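Local structure of phosphoserine aminotransferase SerC (Cytophaga hutchinsonii ATCC 33406, 3FFR) at residues Ile125-Ala131 against Phe155-Asn159; Trp74-Ile78 against Arg97-Ala102. The protein probably catalyses the pyridoxal phosphate-dependent transamination between glutamate and 3-phosphohydroxypyruvate that yields phosphoserine in serine biosynthesis. All blocks are in the same frame, centred on the assembly; numbering follows the deposited sequence. Where two conformers were deposited one is given.

How the contacts relate
Both contacts belong to the part of the chain built round the seven-stranded mixed sheet, and they show how chemistry follows position. Contact 2 is core: helices 70-81 and 93-104, which flank strand 85-90 in sequence, pack through aromatic and aliphatic side chains, the contact's centre about 15 Å from the centre of the chain. Contact 1 lies farther out, its centre about 24 Å from that of the chain, where two loops leading into strands 133-137 and 163-167 meet; an apolar floor remains, but main-chain carbonyls, one asparagine, one lysine and bound waters do much of the joining. The two share no element, although side chains of both reach strands 85-90 and 108-113. Their nearest atoms are about 11 Å apart.

Contact 1: residues Ile125-Ala131 against Phe155-Asn159; sequences ITVPADA and FRDKN
Asn-159 joins the two loops by offering its amide nitrogen to three carbonyls of the turn opposite. Two of the bonds are weak and bent, Asn-159 ND2 lying 2.9 Å from Pro-128 O and 3.2 Å from Ala-131 O. The third puts Asn-159 ND2 3.3 Å from Ala-129 O, above the carbonyl plane. With CG anti to the backbone N (chi1 -176°), the amide is carried to the type I turn Pro-128 to Ala-131, whose closing bond also ends on Pro-128 O. The second polar link is Lys-158, extended until a bend at chi4 brings NZ 3.0 Å from Ile-125 O; Pro-122 O is a further acceptor for the ammonium group. Were Lys-158 shortened to an alanine, Ile-125 O would probably lose this donor and a gap would open where the methylenes pass it, though the CB touching Val-127 CG2 would remain.

Water supplies a third set of links: one molecule donates to both Val-127 O and Lys-158 O, and another bridges Val-127 N to Lys-158 O. Beneath these lies the apolar layer. The two methyls of Val-127 divide, CG1 against Asn-159 CB, CG2 against Lys-158 CB and at the edge of the Phe-155 ring, while Ile-125 CG2 packs 4.0 Å from Phe-155 CE2. The two loops meet where strands 133-137 and 163-167 begin, in an alpha/beta sheet consistent with the fold-type I PLP enzymes.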
loop_
_atom_site.group_PDB
_atom_site.type_symbol
_atom_site.label_atom_id
_atom_site.label_comp_id
_atom_site.label_asym_id
_atom_site.label_seq_id
_atom_site.Cartn_x
_atom_site.Cartn_y
_atom_site.Cartn_z
ATOM N N ILE A 125 16.913 21.432 25.204
ATOM C CA ILE A 125 15.966 20.318 25.260
ATOM C C ILE A 125 16.435 19.155 26.123
ATOM O O ILE A 125 17.596 18.753 26.054
ATOM C CB ILE A 125 15.700 19.796 23.822
ATOM C CG1 ILE A 125 15.145 20.936 22.947
ATOM C CG2 ILE A 125 14.747 18.576 23.802
ATOM C CD1 ILE A 125 14.902 20.529 21.482
ATOM N N THR A 126 15.535 18.670 26.966
ATOM C CA THR A 126 15.791 17.468 27.740
ATOM C C THR A 126 14.705 16.442 27.364
ATOM O O THR A 126 13.640 16.778 26.869
ATOM C CB THR A 126 15.789 17.721 29.253
ATOM O OG1 THR A 126 14.512 18.233 29.631
ATOM C CG2 THR A 126 16.907 18.692 29.678
ATOM N N VAL A 127 15.010 15.177 27.585
ATOM C CA VAL A 127 14.093 14.074 27.288
ATOM C C VAL A 127 13.887 13.267 28.559
ATOM O O VAL A 127 14.878 12.807 29.175
ATOM C CB VAL A 127 14.666 13.143 26.194
ATOM C CG1 VAL A 127 13.724 11.980 25.944
ATOM C CG2 VAL A 127 14.976 13.935 24.890
ATOM N N PRO A 128 12.618 13.098 28.992
ATOM C CA PRO A 128 12.398 12.307 30.194
ATOM C C PRO A 128 12.947 10.907 30.064
ATOM O O PRO A 128 12.887 10.277 28.994
ATOM C CB PRO A 128 10.881 12.276 30.338
ATOM C CG PRO A 128 10.415 13.523 29.636
ATOM C CD PRO A 128 11.379 13.750 28.503
ATOM N N ALA A 129 13.436 10.409 31.185
ATOM C CA ALA A 129 14.037 9.089 31.223
ATOM C C ALA A 129 13.088 7.977 30.839
ATOM O O ALA A 129 13.504 6.955 30.272
ATOM C CB ALA A 129 14.656 8.824 32.635
ATOM N N ASP A 130 11.814 8.167 31.147
ATOM C CA ASP A 130 10.803 7.109 30.886
ATOM C C ASP A 130 10.225 7.146 29.467
ATOM O O ASP A 130 9.356 6.365 29.122
ATOM C CB ASP A 130 9.692 7.071 31.943
ATOM C CG ASP A 130 8.844 8.310 31.969
ATOM O OD1 ASP A 130 9.157 9.269 31.230
ATOM O OD2 ASP A 130 7.868 8.317 32.763
ATOM N N ALA A 131 10.723 8.070 28.651
ATOM C CA ALA A 131 10.367 8.083 27.206
ATOM C C ALA A 131 11.072 6.875 26.576
ATOM O O ALA A 131 12.289 6.715 26.715
ATOM C CB ALA A 131 10.823 9.373 26.512
ATOM N N PHE A 155 20.652 14.032 20.369
ATOM C CA PHE A 155 19.612 13.320 21.161
ATOM C C PHE A 155 20.035 12.026 21.827
ATOM O O PHE A 155 19.531 11.679 22.893
ATOM C CB PHE A 155 18.337 13.124 20.343
ATOM C CG PHE A 155 17.503 14.385 20.242
ATOM C CD1 PHE A 155 17.790 15.345 19.290
ATOM C CD2 PHE A 155 16.486 14.635 21.147
ATOM C CE1 PHE A 155 17.058 16.508 19.214
ATOM C CE2 PHE A 155 15.756 15.812 21.079
ATOM C CZ PHE A 155 16.045 16.751 20.116
ATOM N N ARG A 156 21.005 11.349 21.239
ATOM C CA ARG A 156 21.419 10.053 21.768
ATOM C C ARG A 156 21.796 10.101 23.222
ATOM O O ARG A 156 21.422 9.235 24.002
ATOM C CB ARG A 156 22.591 9.417 21.029
ATOM C CG ARG A 156 23.128 8.290 21.908
ATOM C CD ARG A 156 21.906 7.595 22.534
ATOM N NE ARG A 156 21.219 6.894 21.478
ATOM C CZ ARG A 156 19.923 6.584 21.401
ATOM N NH1 ARG A 156 19.023 6.926 22.315
ATOM N NH2 ARG A 156 19.536 5.941 20.334
ATOM N N ASP A 157 22.536 11.127 23.606
ATOM C CA ASP A 157 22.998 11.198 24.993
ATOM C C ASP A 157 21.974 11.710 25.981
ATOM O O ASP A 157 22.158 11.585 27.183
ATOM C CB ASP A 157 24.289 12.002 25.092
ATOM C CG ASP A 157 25.498 11.216 24.622
ATOM O OD1 ASP A 157 25.388 9.980 24.344
ATOM O OD2 ASP A 157 26.577 11.834 24.553
ATOM N N LYS A 158 20.895 12.277 25.466
ATOM C CA LYS A 158 19.816 12.799 26.323
ATOM C C LYS A 158 18.973 11.688 26.955
ATOM O O LYS A 158 18.350 11.865 27.998
ATOM C CB LYS A 158 18.916 13.750 25.540
ATOM C CG LYS A 158 19.625 14.966 25.008
ATOM C CD LYS A 158 18.614 15.879 24.308
ATOM C CE LYS A 158 19.275 17.044 23.584
ATOM N NZ LYS A 158 20.001 17.957 24.500
ATOM N N ASN A 159 18.921 10.551 26.274
ATOM C CA ASN A 159 18.220 9.365 26.777
ATOM C C ASN A 159 18.820 8.177 26.042
ATOM O O ASN A 159 18.399 7.839 24.954
ATOM C CB ASN A 159 16.694 9.457 26.600
ATOM C CG ASN A 159 15.954 8.289 27.212
ATOM O OD1 ASN A 159 16.471 7.175 27.242
ATOM N ND2 ASN A 159 14.703 8.521 27.655
HETATM O O HOH W 1 16.671 10.882 29.937
HETATM O O HOH W 2 17.678 14.551 28.737
HETATM O O HOH W 3 15.498 5.579 29.217
HETATM O O HOH W 4 14.052 4.669 27.266
#

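Contact 2: residues Trp74-Ile78 against Arg97-Ala102; sequences WERII and RFYEFA
The indole of Trp-74 is gripped by two phenylalanines of the neighbouring helix. Phe-98 lies over one face in an offset stack with the five-membered ring, centroids 4.0 Å apart and planes 10° from parallel, and its CB adds a CH-pi contact to that face. With CG anti to the backbone N, the Phe-98 ring reaches toward helix 70-81. Phe-101 takes the indole edge on its face, the planes at 87° and Trp-74 CE3 3.7 Å from Phe-101 CE2, while Trp-74 NE1 donates to Asp-167 OD2. One turn further along the helix, Ile-78 CD1 packs against Phe-101 CB, 3.7 Å away, and Ala-102; Ile-77 CD1 brushes Phe-98 CZ at 4.0 Å.

The packing thins toward Arg-97, whose CB and CG rest near Trp-74 CZ3 before its guanidinium turns its face to the edge of the Phe-101 ring, CE1 over its centre; this partly exposed residue pairs with Glu-100 and Glu-104. On the same flank, nearer the second subunit, Glu-75 gives little; its carboxylate bonds to Thr-224 and pairs with Arg-76, both of that subunit. The segment axes cross at -40° round an aromatic cluster (Trp-74, Phe-98, Phe-101), packed on the sheet of a fold-type I aminotransferase.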
loop_
_atom_site.group_PDB
_atom_site.type_symbol
_atom_site.label_atom_id
_atom_site.label_comp_id
_atom_site.label_asym_id
_atom_site.label_seq_id
_atom_site.Cartn_x
_atom_site.Cartn_y
_atom_site.Cartn_z
ATOM N N TRP A 74 4.385 5.318 10.760
ATOM C CA TRP A 74 4.136 6.004 12.057
ATOM C C TRP A 74 3.380 5.062 13.023
ATOM O O TRP A 74 3.703 4.885 14.186
ATOM C CB TRP A 74 3.277 7.232 11.892
ATOM C CG TRP A 74 3.909 8.426 11.285
ATOM C CD1 TRP A 74 5.237 8.713 11.149
ATOM C CD2 TRP A 74 3.204 9.556 10.757
ATOM N NE1 TRP A 74 5.400 9.959 10.561
ATOM C CE2 TRP A 74 4.165 10.492 10.313
ATOM C CE3 TRP A 74 1.864 9.867 10.631
ATOM C CZ2 TRP A 74 3.803 11.727 9.786
ATOM C CZ3 TRP A 74 1.508 11.065 10.084
ATOM C CH2 TRP A 74 2.464 11.978 9.647
ATOM N N GLU A 75 2.293 4.499 12.522
ATOM C CA GLU A 75 1.467 3.583 13.326
ATOM C C GLU A 75 2.250 2.370 13.816
ATOM O O GLU A 75 2.180 1.998 15.005
ATOM C CB GLU A 75 0.220 3.151 12.548
ATOM C CG GLU A 75 -0.733 2.291 13.379
ATOM C CD GLU A 75 -1.924 1.816 12.577
ATOM O OE1 GLU A 75 -1.765 0.821 11.859
ATOM O OE2 GLU A 75 -3.007 2.364 12.783
ATOM N N ARG A 76 3.006 1.757 12.901
ATOM C CA ARG A 76 3.767 0.540 13.210
ATOM C C ARG A 76 4.881 0.805 14.207
ATOM O O ARG A 76 5.231 -0.074 15.023
ATOM C CB ARG A 76 4.329 -0.146 11.960
ATOM C CG ARG A 76 3.318 -0.505 10.889
ATOM C CD ARG A 76 2.071 -1.142 11.435
ATOM N NE ARG A 76 1.149 -1.523 10.336
ATOM C CZ ARG A 76 -0.052 -2.046 10.537
ATOM N NH1 ARG A 76 -0.497 -2.200 11.783
ATOM N NH2 ARG A 76 -0.787 -2.432 9.496
ATOM N N ILE A 77 5.473 1.996 14.152
ATOM C CA ILE A 77 6.500 2.366 15.141
ATOM C C ILE A 77 5.940 2.305 16.554
ATOM O O ILE A 77 6.519 1.696 17.461
ATOM C CB ILE A 77 7.119 3.783 14.882
ATOM C CG1 ILE A 77 8.062 3.698 13.672
ATOM C CG2 ILE A 77 7.843 4.335 16.150
ATOM C CD1 ILE A 77 8.462 5.068 13.065
ATOM N N ILE A 78 4.768 2.904 16.732
ATOM C CA ILE A 78 4.167 2.963 18.074
ATOM C C ILE A 78 3.692 1.575 18.507
ATOM O O ILE A 78 3.924 1.135 19.656
ATOM C CB ILE A 78 3.064 4.038 18.147
ATOM C CG1 ILE A 78 3.642 5.417 17.812
ATOM C CG2 ILE A 78 2.443 4.084 19.553
ATOM C CD1 ILE A 78 2.567 6.455 17.447
ATOM N N ARG A 97 0.876 15.210 13.646
ATOM C CA ARG A 97 -0.005 14.049 13.376
ATOM C C ARG A 97 0.609 12.782 13.979
ATOM O O ARG A 97 -0.108 11.972 14.610
ATOM C CB ARG A 97 -0.302 13.875 11.884
ATOM C CG ARG A 97 -1.453 12.872 11.623
ATOM C CD ARG A 97 -2.872 13.430 11.918
ATOM N NE ARG A 97 -3.859 12.347 11.895
ATOM C CZ ARG A 97 -4.350 11.780 13.000
ATOM N NH1 ARG A 97 -4.055 12.283 14.182
ATOM N NH2 ARG A 97 -5.200 10.750 12.914
ATOM N N PHE A 98 1.928 12.638 13.824
ATOM C CA PHE A 98 2.673 11.469 14.384
ATOM C C PHE A 98 2.522 11.462 15.889
ATOM O O PHE A 98 2.191 10.457 16.500
ATOM C CB PHE A 98 4.133 11.527 13.891
ATOM C CG PHE A 98 4.982 10.357 14.256
ATOM C CD1 PHE A 98 4.437 9.161 14.696
ATOM C CD2 PHE A 98 6.344 10.428 13.993
ATOM C CE1 PHE A 98 5.267 8.082 14.980
ATOM C CE2 PHE A 98 7.168 9.334 14.270
ATOM C CZ PHE A 98 6.628 8.188 14.748
ATOM N N TYR A 99 2.700 12.625 16.497
ATOM C CA TYR A 99 2.513 12.763 17.936
ATOM C C TYR A 99 1.103 12.334 18.334
ATOM O O TYR A 99 0.911 11.622 19.324
ATOM C CB TYR A 99 2.789 14.231 18.344
ATOM C CG TYR A 99 2.153 14.684 19.644
ATOM C CD1 TYR A 99 2.676 14.298 20.860
ATOM C CD2 TYR A 99 1.049 15.515 19.635
ATOM C CE1 TYR A 99 2.107 14.714 22.037
ATOM C CE2 TYR A 99 0.459 15.920 20.797
ATOM C CZ TYR A 99 0.999 15.536 21.999
ATOM O OH TYR A 99 0.402 15.966 23.171
ATOM N N GLU A 100 0.120 12.768 17.549
ATOM C CA GLU A 100 -1.291 12.436 17.838
ATOM C C GLU A 100 -1.603 10.941 17.754
ATOM O O GLU A 100 -2.426 10.403 18.496
ATOM C CB GLU A 100 -2.230 13.204 16.895
ATOM C CG GLU A 100 -2.290 14.683 17.224
ATOM C CD GLU A 100 -3.010 15.515 16.182
ATOM O OE1 GLU A 100 -3.286 15.007 15.083
ATOM O OE2 GLU A 100 -3.249 16.716 16.466
ATOM N N PHE A 101 -0.910 10.264 16.856
ATOM C CA PHE A 101 -1.089 8.796 16.728
ATOM C C PHE A 101 -0.799 8.100 18.050
ATOM O O PHE A 101 -1.420 7.090 18.389
ATOM C CB PHE A 101 -0.142 8.199 15.665
ATOM C CG PHE A 101 -0.644 8.282 14.263
ATOM C CD1 PHE A 101 -1.530 9.278 13.850
ATOM C CD2 PHE A 101 -0.190 7.357 13.317
ATOM C CE1 PHE A 101 -1.981 9.346 12.536
ATOM C CE2 PHE A 101 -0.614 7.431 12.009
ATOM C CZ PHE A 101 -1.491 8.429 11.613
ATOM N N ALA A 102 0.189 8.588 18.790
ATOM C CA ALA A 102 0.552 7.912 20.039
ATOM C C ALA A 102 -0.674 7.852 20.973
ATOM O O ALA A 102 -1.033 6.799 21.498
ATOM C CB ALA A 102 1.769 8.604 20.742
#